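Local coordinates for protein 23S rRNA (guanine(2535)-N(1))-methyltransferase (Streptomyces viridochromogenes, PDB 1O9G) that methylates N1 of a single guanine in 23S ribosomal RNA, using S-adenosyl-L-methionine as methyl donor, and thereby confers resistance to the orthosomycin antibiotic avilamycin, at residues A206-A211 with V240-V245; I219-V224 with S236-R241; V53-P58 with P169-T174; A152-P157 with A194-S199; L176-R181 with T213-K218. The protein carries 3 engineered substitutions. One frame throughout, in Å; residues are numbered along the deposited sequence.

Contact 1 of 5, residues A206-A211 with V240-V245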
# COMPACT_ATOMS: atom_id res chain seq x y z
N ALA A 206 -10.78 -1.73 -16.88
CA ALA A 206 -9.94 -1.15 -17.92
C ALA A 206 -9.26 0.14 -17.47
O ALA A 206 -8.12 0.42 -17.81
CB ALA A 206 -10.76 -0.89 -19.15
N HIS A 207 -9.97 0.91 -16.67
CA HIS A 207 -9.46 2.21 -16.21
C HIS A 207 -8.44 2.16 -15.09
O HIS A 207 -7.86 3.19 -14.76
CB HIS A 207 -10.59 3.12 -15.74
CG HIS A 207 -11.30 2.60 -14.52
ND1 HIS A 207 -11.00 3.00 -13.23
CD2 HIS A 207 -12.30 1.70 -14.42
CE1 HIS A 207 -11.78 2.34 -12.39
NE2 HIS A 207 -12.57 1.55 -13.09
N ALA A 208 -8.26 1.01 -14.47
CA ALA A 208 -7.47 0.93 -13.26
C ALA A 208 -6.04 1.40 -13.53
O ALA A 208 -5.44 1.07 -14.55
CB ALA A 208 -7.43 -0.49 -12.75
N VAL A 209 -5.48 2.09 -12.55
CA VAL A 209 -4.09 2.53 -12.55
C VAL A 209 -3.30 1.59 -11.67
O VAL A 209 -3.62 1.42 -10.49
CB VAL A 209 -3.98 3.96 -12.05
CG1 VAL A 209 -2.54 4.41 -11.95
CG2 VAL A 209 -4.83 4.91 -12.93
N ILE A 210 -2.26 1.02 -12.26
CA ILE A 210 -1.32 0.15 -11.58
C ILE A 210 -0.02 0.91 -11.33
O ILE A 210 0.67 1.28 -12.25
CB ILE A 210 -1.01 -1.12 -12.37
CG1 ILE A 210 -2.29 -1.88 -12.72
CG2 ILE A 210 -0.07 -2.00 -11.58
CD1 ILE A 210 -2.13 -2.87 -13.81
N ALA A 211 0.31 1.08 -10.05
CA ALA A 211 1.49 1.84 -9.63
C ALA A 211 2.41 0.86 -8.89
O ALA A 211 2.03 0.25 -7.90
CB ALA A 211 1.12 2.96 -8.74
N VAL A 240 0.94 2.46 -14.85
CA VAL A 240 0.37 2.06 -16.12
C VAL A 240 -1.14 1.86 -15.98
O VAL A 240 -1.66 1.62 -14.93
CB VAL A 240 1.00 0.73 -16.67
CG1 VAL A 240 2.49 0.89 -16.93
CG2 VAL A 240 0.73 -0.40 -15.78
N ARG A 241 -1.83 1.96 -17.10
CA ARG A 241 -3.24 1.71 -17.14
C ARG A 241 -3.51 0.25 -17.51
O ARG A 241 -2.89 -0.25 -18.44
CB ARG A 241 -3.88 2.61 -18.18
CG ARG A 241 -5.37 2.36 -18.33
CD ARG A 241 -6.18 3.55 -18.75
NE ARG A 241 -5.97 4.72 -17.91
CZ ARG A 241 -5.36 5.84 -18.28
NH1 ARG A 241 -4.80 5.95 -19.49
NH2 ARG A 241 -5.29 6.87 -17.41
N ALA A 242 -4.48 -0.36 -16.86
CA ALA A 242 -4.81 -1.77 -17.09
C ALA A 242 -5.11 -2.03 -18.57
O ALA A 242 -4.54 -2.95 -19.15
CB ALA A 242 -5.95 -2.20 -16.23
N ALA A 243 -5.93 -1.19 -19.18
CA ALA A 243 -6.29 -1.35 -20.61
C ALA A 243 -5.06 -1.35 -21.49
O ALA A 243 -4.99 -2.08 -22.48
CB ALA A 243 -7.24 -0.28 -21.06
N ASP A 244 -4.08 -0.50 -21.16
CA ASP A 244 -2.85 -0.42 -21.94
C ASP A 244 -2.01 -1.67 -21.80
O ASP A 244 -1.38 -2.10 -22.77
CB ASP A 244 -2.01 0.81 -21.55
CG ASP A 244 -2.67 2.13 -21.89
OD1 ASP A 244 -3.55 2.19 -22.78
OD2 ASP A 244 -2.34 3.20 -21.35
N VAL A 245 -1.97 -2.26 -20.62
CA VAL A 245 -1.23 -3.49 -20.43
C VAL A 245 -1.82 -4.58 -21.35
O VAL A 245 -1.09 -5.29 -22.02
CB VAL A 245 -1.27 -3.97 -18.99
CG1 VAL A 245 -0.64 -5.33 -18.87
CG2 VAL A 245 -0.56 -2.97 -18.07
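Ile210 N donates to Val240 O at 2.8 Å, and the N-H points almost straight at the oxygen (173°). The same oxygen also receives the CA-H of Val209, its CA lying 3.5 Å from Val240 O. Val240 N returns a bond to Ile210 O, closing a hydrogen-bonded antiparallel pair, while Val209 and Arg241 form the adjoining non-hydrogen-bonded pair. Beyond Arg241, the N-cap residue, the chain turns into a helix. Pairing nevertheless continues, because the amides of the first turn have no acceptor within the helix: Ala242 N reaches Ala208 O at 2.9 Å, and Ala243 N meets Ala206 O at 3.0 Å, in the carbonyl plane on a lone pair. Small side chains suit this close approach of loop and helix, with Ala208 CB 4.2 Å from Ala242 CB and Ala206 CB 4.1 Å from Ala243 CB.

On one face of the sheet Val240 CG2 lies between its own backbone N and carbonyl carbon (CG1 at chi1 -63°), and it meets Ile210 CB at 3.9 Å. Leu197 of helix 190-203 packs on both residues, Leu200 on Ile210. Arg241 leaves on the opposite face with Val209. Arg241 CG, anti to the backbone N, passes 3.4 Å from Ala206 O before the chain bends at chi3; NH2 then bonds to Arg46 O. Val209 packs on Ala43 of helix 33-45. An antiparallel strand of this kind, set beside the last parallel one, is characteristic of the Rossmann-like class I methyltransferase sheet.

Contact 2 of 5, residues I219-V224 with S236-R241. Engineered in segment 236-241: Met239 (natural residue Leu).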
# COMPACT_ATOMS: atom_id res chain seq x y z
N ILE A 219 11.95 1.61 -13.67
CA ILE A 219 11.33 0.29 -13.72
C ILE A 219 10.95 -0.04 -15.15
O ILE A 219 10.23 0.72 -15.78
CB ILE A 219 10.10 0.26 -12.80
CG1 ILE A 219 10.56 0.36 -11.34
CG2 ILE A 219 9.29 -1.03 -13.02
CD1 ILE A 219 9.47 0.75 -10.37
N PRO A 220 11.45 -1.15 -15.69
CA PRO A 220 11.17 -1.52 -17.08
C PRO A 220 9.71 -1.97 -17.27
O PRO A 220 9.31 -2.93 -16.62
CB PRO A 220 12.17 -2.65 -17.35
CG PRO A 220 12.44 -3.26 -15.99
CD PRO A 220 12.33 -2.13 -15.02
N VAL A 221 8.96 -1.31 -18.15
CA VAL A 221 7.60 -1.75 -18.52
C VAL A 221 7.34 -1.95 -20.02
O VAL A 221 6.33 -2.57 -20.38
CB VAL A 221 6.48 -0.82 -17.94
CG1 VAL A 221 6.54 -0.79 -16.42
CG2 VAL A 221 6.57 0.59 -18.51
N ALA A 222 8.22 -1.42 -20.87
CA ALA A 222 8.08 -1.58 -22.32
C ALA A 222 7.81 -3.05 -22.64
O ALA A 222 8.42 -3.92 -22.02
CB ALA A 222 9.34 -1.10 -23.03
N PRO A 223 6.94 -3.35 -23.60
CA PRO A 223 6.34 -2.38 -24.53
C PRO A 223 5.10 -1.66 -24.02
O PRO A 223 4.55 -0.87 -24.78
CB PRO A 223 5.98 -3.24 -25.74
CG PRO A 223 5.63 -4.58 -25.14
CD PRO A 223 6.44 -4.72 -23.88
N VAL A 224 4.67 -1.90 -22.78
CA VAL A 224 3.56 -1.13 -22.22
C VAL A 224 4.04 0.32 -22.11
O VAL A 224 5.19 0.56 -21.78
CB VAL A 224 3.10 -1.65 -20.83
CG1 VAL A 224 1.88 -0.87 -20.34
CG2 VAL A 224 2.80 -3.15 -20.85
N SER A 236 12.24 4.55 -7.39
CA SER A 236 11.45 5.02 -8.51
C SER A 236 10.07 4.36 -8.47
O SER A 236 9.86 3.37 -7.79
CB SER A 236 12.14 4.76 -9.84
OG SER A 236 12.24 3.38 -10.10
N ALA A 237 9.15 4.95 -9.20
CA ALA A 237 7.83 4.38 -9.40
C ALA A 237 7.43 4.54 -10.85
O ALA A 237 7.93 5.42 -11.54
CB ALA A 237 6.83 5.03 -8.49
N VAL A 238 6.53 3.67 -11.29
CA VAL A 238 5.94 3.75 -12.62
C VAL A 238 4.46 3.40 -12.47
O VAL A 238 4.10 2.60 -11.63
CB VAL A 238 6.67 2.82 -13.63
CG1 VAL A 238 6.50 1.36 -13.27
CG2 VAL A 238 6.20 3.13 -15.04
N MSE A 239 3.65 4.06 -13.29
CA MSE A 239 2.22 3.78 -13.33
C MSE A 239 1.80 3.46 -14.74
O MSE A 239 2.23 4.11 -15.66
CB MSE A 239 1.43 5.03 -12.91
CG MSE A 239 1.76 5.58 -11.57
SE MSE A 239 0.70 7.15 -11.19
CE MSE A 239 0.24 7.71 -13.03
N VAL A 240 0.94 2.46 -14.85
CA VAL A 240 0.37 2.06 -16.12
C VAL A 240 -1.14 1.86 -15.98
O VAL A 240 -1.66 1.62 -14.93
CB VAL A 240 1.00 0.73 -16.67
CG1 VAL A 240 2.49 0.89 -16.93
CG2 VAL A 240 0.73 -0.40 -15.78
N ARG A 241 -1.83 1.96 -17.10
CA ARG A 241 -3.24 1.71 -17.14
C ARG A 241 -3.51 0.25 -17.51
O ARG A 241 -2.89 -0.25 -18.44
CB ARG A 241 -3.88 2.61 -18.18
CG ARG A 241 -5.37 2.36 -18.33
CD ARG A 241 -6.18 3.55 -18.75
NE ARG A 241 -5.97 4.72 -17.91
CZ ARG A 241 -5.36 5.84 -18.28
NH1 ARG A 241 -4.80 5.95 -19.49
NH2 ARG A 241 -5.29 6.87 -17.41
O HOH W 1 10.36 4.34 -12.96
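From Ile219 to Val224 an irregular loop travels in broadly the same direction as strand 236-241, lying over one face of it with CA separations of 6.5 Å for Ile219-Val238 and 7.6 Å for Val224-Val240. It belongs to the connection that leads from strand 209-214 into the terminal hairpin of the Rossmann-like sheet. Val224 N bonds to Val221 O around the cis peptide before Pro223, a type VI turn that folds the chain sharply and brings Val224 back to the strand.

Every second strand residue, Ser236, Val238 and Val240, faces the loop, and branched aliphatic groups fill the gap. Val238 CG1 sits between its backbone N and carbonyl carbon (chi1 65°), where it is met by Ile219 CG2 at 3.7 Å and by Val221 CG1 at 3.8 Å. The Ile219 side chain crosses Val238 obliquely, whereas Val221 slides past it in the opposite direction. Farther along, Val224 lies at about a right angle to Val240, and their CG1 methyls are 3.9 Å apart; Val245 of helix 242-247 touches both residues. Leu197 of helix 190-203 meets Val221 and Val240.

Ser236 marks the polar end. Its hydroxyl is bonded to that of Ser216, while Ile219 CG1 packs against OG at 3.7 Å. Close by, a water joins the two backbones, accepting from Ile219 N at 3.2 Å and donating to Ala237 O at 3.0 Å.

Contact 3 of 5, residues V53-P58 with P169-T174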
# COMPACT_ATOMS: atom_id res chain seq x y z
N VAL A 53 -12.54 5.23 -4.11
CA VAL A 53 -11.62 4.30 -4.76
C VAL A 53 -11.47 2.99 -3.97
O VAL A 53 -11.40 2.97 -2.73
CB VAL A 53 -10.25 4.99 -4.93
CG1 VAL A 53 -9.07 4.05 -5.06
CG2 VAL A 53 -10.32 6.02 -6.08
N THR A 54 -11.39 1.88 -4.70
CA THR A 54 -10.97 0.62 -4.16
C THR A 54 -9.49 0.45 -4.48
O THR A 54 -9.09 0.51 -5.65
CB THR A 54 -11.80 -0.50 -4.76
OG1 THR A 54 -13.16 -0.34 -4.32
CG2 THR A 54 -11.28 -1.85 -4.30
N LEU A 55 -8.69 0.29 -3.44
CA LEU A 55 -7.23 0.18 -3.54
C LEU A 55 -6.77 -1.23 -3.15
O LEU A 55 -7.16 -1.73 -2.11
CB LEU A 55 -6.59 1.19 -2.62
CG LEU A 55 -5.07 1.16 -2.37
CD1 LEU A 55 -4.33 1.43 -3.59
CD2 LEU A 55 -4.65 2.09 -1.25
N TRP A 56 -5.92 -1.82 -4.00
CA TRP A 56 -5.41 -3.17 -3.80
C TRP A 56 -3.88 -3.12 -3.77
O TRP A 56 -3.25 -2.56 -4.66
CB TRP A 56 -5.86 -4.03 -4.96
CG TRP A 56 -5.47 -5.48 -4.98
CD1 TRP A 56 -5.04 -6.27 -3.95
CD2 TRP A 56 -5.57 -6.33 -6.13
NE1 TRP A 56 -4.86 -7.56 -4.40
CE2 TRP A 56 -5.16 -7.63 -5.73
CE3 TRP A 56 -5.90 -6.12 -7.47
CZ2 TRP A 56 -5.11 -8.70 -6.60
CZ3 TRP A 56 -5.85 -7.22 -8.35
CH2 TRP A 56 -5.47 -8.48 -7.91
N ASP A 57 -3.31 -3.79 -2.76
CA ASP A 57 -1.89 -4.08 -2.70
C ASP A 57 -1.72 -5.60 -2.76
O ASP A 57 -1.97 -6.29 -1.76
CB ASP A 57 -1.26 -3.52 -1.45
CG ASP A 57 0.23 -3.66 -1.43
OD1 ASP A 57 0.78 -4.48 -2.21
OD2 ASP A 57 0.93 -2.95 -0.67
N PRO A 58 -1.39 -6.12 -3.94
CA PRO A 58 -1.24 -7.57 -4.18
C PRO A 58 0.13 -8.15 -3.82
O PRO A 58 0.36 -9.35 -4.04
CB PRO A 58 -1.46 -7.69 -5.69
CG PRO A 58 -0.86 -6.44 -6.24
CD PRO A 58 -1.22 -5.38 -5.20
N PRO A 169 -10.92 -3.17 -8.29
CA PRO A 169 -9.99 -2.12 -7.86
C PRO A 169 -9.74 -1.04 -8.91
O PRO A 169 -9.53 -1.36 -10.07
CB PRO A 169 -8.74 -2.89 -7.54
CG PRO A 169 -9.22 -4.21 -7.17
CD PRO A 169 -10.34 -4.50 -8.09
N ASP A 170 -9.74 0.21 -8.46
CA ASP A 170 -9.38 1.33 -9.32
C ASP A 170 -7.89 1.62 -9.32
O ASP A 170 -7.39 2.20 -10.26
CB ASP A 170 -10.14 2.58 -8.88
CG ASP A 170 -11.61 2.31 -8.67
OD1 ASP A 170 -12.34 2.15 -9.67
OD2 ASP A 170 -12.11 2.16 -7.54
N VAL A 171 -7.21 1.30 -8.22
CA VAL A 171 -5.79 1.54 -8.06
C VAL A 171 -5.16 0.31 -7.45
O VAL A 171 -5.68 -0.23 -6.46
CB VAL A 171 -5.51 2.78 -7.17
CG1 VAL A 171 -4.01 3.01 -6.97
CG2 VAL A 171 -6.17 4.05 -7.76
N VAL A 172 -4.07 -0.12 -8.05
CA VAL A 172 -3.13 -1.05 -7.44
C VAL A 172 -1.89 -0.22 -7.09
O VAL A 172 -1.41 0.56 -7.90
CB VAL A 172 -2.75 -2.16 -8.40
CG1 VAL A 172 -1.49 -2.92 -7.88
CG2 VAL A 172 -3.92 -3.07 -8.62
N LEU A 173 -1.37 -0.41 -5.89
CA LEU A 173 -0.16 0.30 -5.48
C LEU A 173 0.63 -0.69 -4.64
O LEU A 173 0.15 -1.19 -3.64
CB LEU A 173 -0.48 1.59 -4.72
CG LEU A 173 0.64 2.59 -4.47
CD1 LEU A 173 0.06 3.97 -4.18
CD2 LEU A 173 1.56 2.18 -3.35
N THR A 174 1.85 -1.00 -5.10
CA THR A 174 2.66 -1.96 -4.40
C THR A 174 4.16 -1.66 -4.53
O THR A 174 4.62 -1.14 -5.52
CB THR A 174 2.30 -3.37 -4.88
OG1 THR A 174 2.81 -4.34 -3.97
CG2 THR A 174 2.88 -3.66 -6.27
O HOH W 2 -14.29 1.22 -6.35
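Strands 53-57 and 171-174 run parallel, Leu55 level with Val171 and Trp56 with Val172, and their axes come within 4.8 Å at a crossing angle of -32°. Trp56 bonds on both sides of its partner, through N to Val171 O and through O from Leu173 N. Thr54 O takes two donors, Asp170 N at 2.9 Å and the longer Val171 N at 3.3 Å.

Acidic side chains finish both ends. Asp170 OD2 receives Thr54 N at 2.9 Å on its anti lone pair, almost straight (176°), and a water bridges OD2 to Thr54 OG1. At the other end Thr174 OG1, anti to its backbone N (chi1 -164°), donates to Asp57 OD1 at 2.7 Å, on the syn side but out of the carboxylate plane; Cys59 N is a second donor to OD1. This double grip should hold the buried carboxylate in place.

Between them the faces are apolar. Leu55 CD1 touches Val171 CG1 at 3.7 Å and also Leu173 CB, under helices 33-45 and 64-72. On the other face Trp56 and Val172 lie side by side, Trp56 CE3 being 3.8 Å from Val172 CG2, and Pro58 CB stands 3.5 Å above the plane of the Trp56 ring, offset toward its rim. Helix 160-164 packs on the indole, whose NE1 bonds to Ser83 OG.

These are the central adjacent strands of a Rossmann-like class I methyltransferase, whose C-terminal ends commonly border the S-adenosylmethionine site.

Contact 4 of 5, residues A152-P157 with A194-S199. Unlike the reference sequence in segment 194-199: Ala194 (reference Arg), Gly195 (reference Ala).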
# COMPACT_ATOMS: atom_id res chain seq x y z
N ALA A 152 -2.54 -15.06 -1.92
CA ALA A 152 -2.60 -15.29 -3.37
C ALA A 152 -1.30 -14.90 -4.08
O ALA A 152 -0.68 -13.88 -3.77
CB ALA A 152 -3.75 -14.55 -3.96
N ASP A 153 -0.90 -15.72 -5.04
CA ASP A 153 0.24 -15.43 -5.89
C ASP A 153 -0.19 -14.48 -6.99
O ASP A 153 -0.98 -14.86 -7.83
CB ASP A 153 0.78 -16.74 -6.49
CG ASP A 153 2.02 -16.53 -7.32
OD1 ASP A 153 2.49 -15.39 -7.45
OD2 ASP A 153 2.59 -17.48 -7.89
N VAL A 154 0.31 -13.25 -6.97
CA VAL A 154 -0.05 -12.21 -7.92
C VAL A 154 0.32 -12.59 -9.34
O VAL A 154 -0.28 -12.10 -10.29
CB VAL A 154 0.60 -10.85 -7.53
CG1 VAL A 154 2.14 -10.88 -7.69
CG2 VAL A 154 0.01 -9.73 -8.34
N PHE A 155 1.31 -13.47 -9.50
CA PHE A 155 1.70 -13.95 -10.83
C PHE A 155 0.77 -15.01 -11.43
O PHE A 155 0.95 -15.41 -12.59
CB PHE A 155 3.12 -14.48 -10.78
CG PHE A 155 4.14 -13.42 -10.57
CD1 PHE A 155 4.74 -12.79 -11.65
CD2 PHE A 155 4.50 -13.03 -9.29
CE1 PHE A 155 5.69 -11.79 -11.45
CE2 PHE A 155 5.44 -12.04 -9.09
CZ PHE A 155 6.03 -11.41 -10.18
N ASP A 156 -0.20 -15.48 -10.66
CA ASP A 156 -1.16 -16.47 -11.12
C ASP A 156 -2.49 -15.78 -11.33
O ASP A 156 -3.21 -15.53 -10.36
CB ASP A 156 -1.33 -17.57 -10.07
CG ASP A 156 -2.34 -18.64 -10.49
OD1 ASP A 156 -2.87 -18.58 -11.63
OD2 ASP A 156 -2.64 -19.61 -9.75
N PRO A 157 -2.84 -15.47 -12.59
CA PRO A 157 -4.08 -14.73 -12.87
C PRO A 157 -5.37 -15.43 -12.40
O PRO A 157 -6.36 -14.75 -12.14
CB PRO A 157 -4.08 -14.61 -14.40
CG PRO A 157 -3.12 -15.60 -14.89
CD PRO A 157 -2.11 -15.81 -13.83
N ALA A 194 6.88 -7.44 -16.24
CA ALA A 194 5.91 -7.62 -17.31
C ALA A 194 4.84 -8.65 -16.96
O ALA A 194 3.67 -8.41 -17.18
CB ALA A 194 6.61 -8.04 -18.58
N GLY A 195 5.24 -9.78 -16.39
CA GLY A 195 4.28 -10.81 -16.03
C GLY A 195 3.35 -10.37 -14.91
O GLY A 195 2.17 -10.69 -14.91
N LEU A 196 3.89 -9.62 -13.95
CA LEU A 196 3.08 -9.09 -12.87
C LEU A 196 2.01 -8.18 -13.44
O LEU A 196 0.83 -8.30 -13.10
CB LEU A 196 3.96 -8.36 -11.86
CG LEU A 196 3.26 -7.53 -10.77
CD1 LEU A 196 2.24 -8.36 -10.09
CD2 LEU A 196 4.30 -7.03 -9.80
N LEU A 197 2.40 -7.26 -14.30
CA LEU A 197 1.43 -6.34 -14.88
C LEU A 197 0.36 -7.04 -15.71
O LEU A 197 -0.82 -6.71 -15.60
CB LEU A 197 2.10 -5.27 -15.72
CG LEU A 197 3.04 -4.31 -15.02
CD1 LEU A 197 3.68 -3.44 -16.08
CD2 LEU A 197 2.37 -3.49 -13.96
N ARG A 198 0.74 -8.04 -16.50
CA ARG A 198 -0.24 -8.76 -17.30
C ARG A 198 -1.21 -9.54 -16.44
O ARG A 198 -2.39 -9.58 -16.72
CB ARG A 198 0.44 -9.71 -18.28
CG ARG A 198 1.13 -9.01 -19.45
CD ARG A 198 1.49 -9.96 -20.57
NE ARG A 198 2.01 -11.19 -19.99
CZ ARG A 198 3.29 -11.46 -19.76
NH1 ARG A 198 4.26 -10.61 -20.11
NH2 ARG A 198 3.61 -12.63 -19.20
N SER A 199 -0.71 -10.15 -15.38
CA SER A 199 -1.58 -10.88 -14.47
C SER A 199 -2.62 -9.96 -13.85
O SER A 199 -3.81 -10.23 -13.87
CB SER A 199 -0.74 -11.57 -13.39
OG SER A 199 -1.55 -12.40 -12.60
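Ser199 points its hydroxyl from the helix into the loop, and OG donates to Val154 O at 2.7 Å. With OG anti to the backbone N (chi1 -173°), the group extends away from the helix and meets the carbonyl 22° out of its plane. A small hydroxyl suits this close, buried place, because it satisfies a loop carbonyl without pushing the backbones apart. Pro157 N is also near OG, at 3.3 Å, but proline carries no hydrogen to give, so that neighbour is packing alone, as are the ring carbons CB and CD.

One turn back along the helix, the phenyl ring of Phe155 lies aslant the Leu196 side chain. The ring brings its CE1 corner to 3.8 Å from Leu196 N and 3.9 Å from Leu196 CB, lying against the backbone and the root of the leucine rather than its tip. Gly195, a residue that differs from the reference sequence, leaves backbone beside the ring, with Phe155 CD1 4.3 Å from Gly195 C. Leu196 CD1 leads off toward the methyls of Val154, where the modelled separation is too short to be trusted.

Asp153 sets the loop's shape. Its OD1 accepts Phe155 N at 3.0 Å, from above the carboxylate plane, making an Asx turn inside the type I turn from Asp153 to Asp156. The same oxygen lies at the edge of the phenyl ring.

Thus the loop after strand 147-151 rests on helix 190-203, the helix of the beta-alpha-beta crossover between strands 171-175 and 209-214, as in Rossmann-like methyltransferases, where this loop commonly lies near the cofactor's adenine.

Contact 5 of 5, residues L176-R181 with T213-K218. Unlike the reference sequence in segment 176-181: Glu180 (reference Ser), Arg181 (reference Ala).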
# COMPACT_ATOMS: atom_id res chain seq x y z
N LEU A 176 7.61 -3.51 -4.75
CA LEU A 176 7.91 -4.83 -5.27
C LEU A 176 8.66 -5.65 -4.22
O LEU A 176 9.48 -5.11 -3.48
CB LEU A 176 8.67 -4.74 -6.60
CG LEU A 176 7.88 -4.15 -7.77
CD1 LEU A 176 8.70 -4.03 -9.04
CD2 LEU A 176 6.60 -4.96 -8.03
N PRO A 177 8.32 -6.93 -4.10
CA PRO A 177 8.91 -7.78 -3.07
C PRO A 177 10.37 -8.03 -3.34
O PRO A 177 10.76 -8.20 -4.48
CB PRO A 177 8.10 -9.08 -3.14
CG PRO A 177 7.33 -9.04 -4.41
CD PRO A 177 7.34 -7.66 -4.93
N TYR A 178 11.17 -8.08 -2.29
CA TYR A 178 12.61 -8.17 -2.47
C TYR A 178 13.05 -9.50 -3.13
O TYR A 178 14.08 -9.54 -3.77
CB TYR A 178 13.34 -7.92 -1.14
CG TYR A 178 13.33 -6.46 -0.68
CD1 TYR A 178 12.32 -5.57 -1.05
CD2 TYR A 178 14.35 -5.96 0.14
CE1 TYR A 178 12.32 -4.24 -0.62
CE2 TYR A 178 14.36 -4.63 0.57
CZ TYR A 178 13.34 -3.78 0.18
OH TYR A 178 13.33 -2.47 0.60
N GLY A 179 12.24 -10.55 -3.01
CA GLY A 179 12.57 -11.85 -3.57
C GLY A 179 12.49 -11.94 -5.09
O GLY A 179 13.05 -12.85 -5.70
N GLU A 180 11.75 -11.00 -5.69
CA GLU A 180 11.65 -10.89 -7.15
C GLU A 180 12.84 -10.15 -7.75
O GLU A 180 13.03 -10.16 -8.98
CB GLU A 180 10.38 -10.14 -7.54
CG GLU A 180 9.09 -10.82 -7.11
CD GLU A 180 8.79 -12.08 -7.89
OE1 GLU A 180 9.57 -12.44 -8.80
OE2 GLU A 180 7.78 -12.74 -7.58
N ARG A 181 13.63 -9.49 -6.91
CA ARG A 181 14.83 -8.82 -7.37
C ARG A 181 15.88 -9.84 -7.79
O ARG A 181 15.96 -10.94 -7.24
CB ARG A 181 15.42 -7.93 -6.28
CG ARG A 181 14.50 -6.86 -5.75
CD ARG A 181 15.14 -6.03 -4.66
NE ARG A 181 14.45 -4.77 -4.45
CZ ARG A 181 14.76 -3.90 -3.49
NH1 ARG A 181 15.78 -4.13 -2.67
NH2 ARG A 181 14.05 -2.78 -3.37
N THR A 213 6.54 0.42 -7.34
CA THR A 213 7.75 1.10 -6.90
C THR A 213 8.82 0.08 -6.52
O THR A 213 8.52 -1.06 -6.14
CB THR A 213 7.40 2.11 -5.78
OG1 THR A 213 8.57 2.78 -5.35
CG2 THR A 213 6.81 1.44 -4.55
N ASP A 214 10.08 0.48 -6.67
CA ASP A 214 11.25 -0.39 -6.50
C ASP A 214 12.43 0.48 -6.12
O ASP A 214 12.40 1.69 -6.30
CB ASP A 214 11.54 -1.09 -7.84
CG ASP A 214 12.25 -2.44 -7.71
OD1 ASP A 214 12.89 -2.75 -6.67
OD2 ASP A 214 12.22 -3.26 -8.65
N ARG A 215 13.48 -0.16 -5.61
CA ARG A 215 14.78 0.48 -5.45
C ARG A 215 15.48 0.40 -6.80
O ARG A 215 16.22 -0.55 -7.09
CB ARG A 215 15.59 -0.23 -4.38
CG ARG A 215 16.87 0.48 -3.98
CD ARG A 215 16.66 1.52 -2.89
NE ARG A 215 16.13 0.94 -1.65
CZ ARG A 215 15.40 1.61 -0.75
NH1 ARG A 215 15.10 2.90 -0.93
NH2 ARG A 215 14.98 0.99 0.35
N SER A 216 15.21 1.38 -7.65
CA SER A 216 15.88 1.46 -8.93
C SER A 216 15.79 2.85 -9.52
O SER A 216 15.15 3.73 -8.96
CB SER A 216 15.29 0.45 -9.91
OG SER A 216 14.09 0.94 -10.41
N ARG A 217 16.47 3.05 -10.64
CA ARG A 217 16.46 4.34 -11.31
C ARG A 217 15.26 4.44 -12.25
O ARG A 217 14.74 5.53 -12.48
CB ARG A 217 17.78 4.57 -12.07
CG ARG A 217 19.07 4.28 -11.28
CD ARG A 217 19.03 4.59 -9.77
NE ARG A 217 19.22 6.02 -9.49
CZ ARG A 217 18.54 6.72 -8.58
NH1 ARG A 217 17.58 6.16 -7.85
NH2 ARG A 217 18.81 8.01 -8.41
N LYS A 218 14.82 3.30 -12.77
CA LYS A 218 13.79 3.23 -13.79
C LYS A 218 13.25 1.79 -13.89
O LYS A 218 14.00 0.86 -14.17
CB LYS A 218 14.35 3.67 -15.15
CG LYS A 218 13.29 3.91 -16.21
CD LYS A 218 13.80 4.73 -17.39
CE LYS A 218 13.99 6.22 -17.05
NZ LYS A 218 12.83 6.83 -16.33
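Backbone pairing joins Leu176 to Thr213: the leucine N donates to Thr213 O at 3.0 Å, nearly straight and close to the line of the C=O. It carries the parallel ladder one step beyond the bond from Thr213 N to Thr174 O.

Charge supplies the second link. Arg181, which differs from the reference sequence, has a chain extended from CG to NE (chi2 179°, chi3 162°), and its NE makes a salt bridge with Asp214 OD1; at 3.4 Å the hydrogen bond within it is weak. The planes of guanidinium and carboxylate are tilted by only 19°, with OD1 at the guanidinium edge. OD1 also takes a weak bond from Arg215 N, and OD2 receives Val188 N, so several donors surround the buried acid. Arg215 brings a like charge close, its NE 4.6 Å from Arg181 NH2, and the carboxylate probably offsets some of that repulsion.

Ring and van der Waals contacts complete the group. Arg181 NH1 stands 3.5 Å above the Tyr178 ring, over its centre, and bonds to Trp184 O; Trp184 also meets the tyrosine edge-to-face. The flat group can thus meet the ring with NH1 and the acid with its edge. Leu176 crosses Asp214 at about a right angle, and its CD1 is 3.6 Å from Asp214 OD2.

The loop 176-181 leaves strand 171-175 on its way to helix 190-203 and closes over the end of strand 209-214, whose other edge pairs with strand 235-241 by backbone bonding between Asp214 and Ser236, with Thr213 OG1 also bonded to Ser236 O.

Four contacts belong to one mixed sheet, and contact 4 ties a loop to the crossover helix 190-203 lying on it. Contact 3 is nearest the chain's centre, about 8 Å from it, whereas the others lie about 15 to 17 Å out. Along the chain contact 3 opens first; contacts 3 and 4 interleave, as do 4 and 5 and 5 and 1, and contact 2 ends on the strand that contact 1 uses. Contacts 1 and 2 have centres about 10 Å apart and share Val240 and Arg241. Leu197 of the crossover helix touches both. Distant sequence pieces are thereby woven into a single Rossmann-like methyltransferase domain, its parallel strands continued on one side by antiparallel strand 235-241 and its hairpin partner.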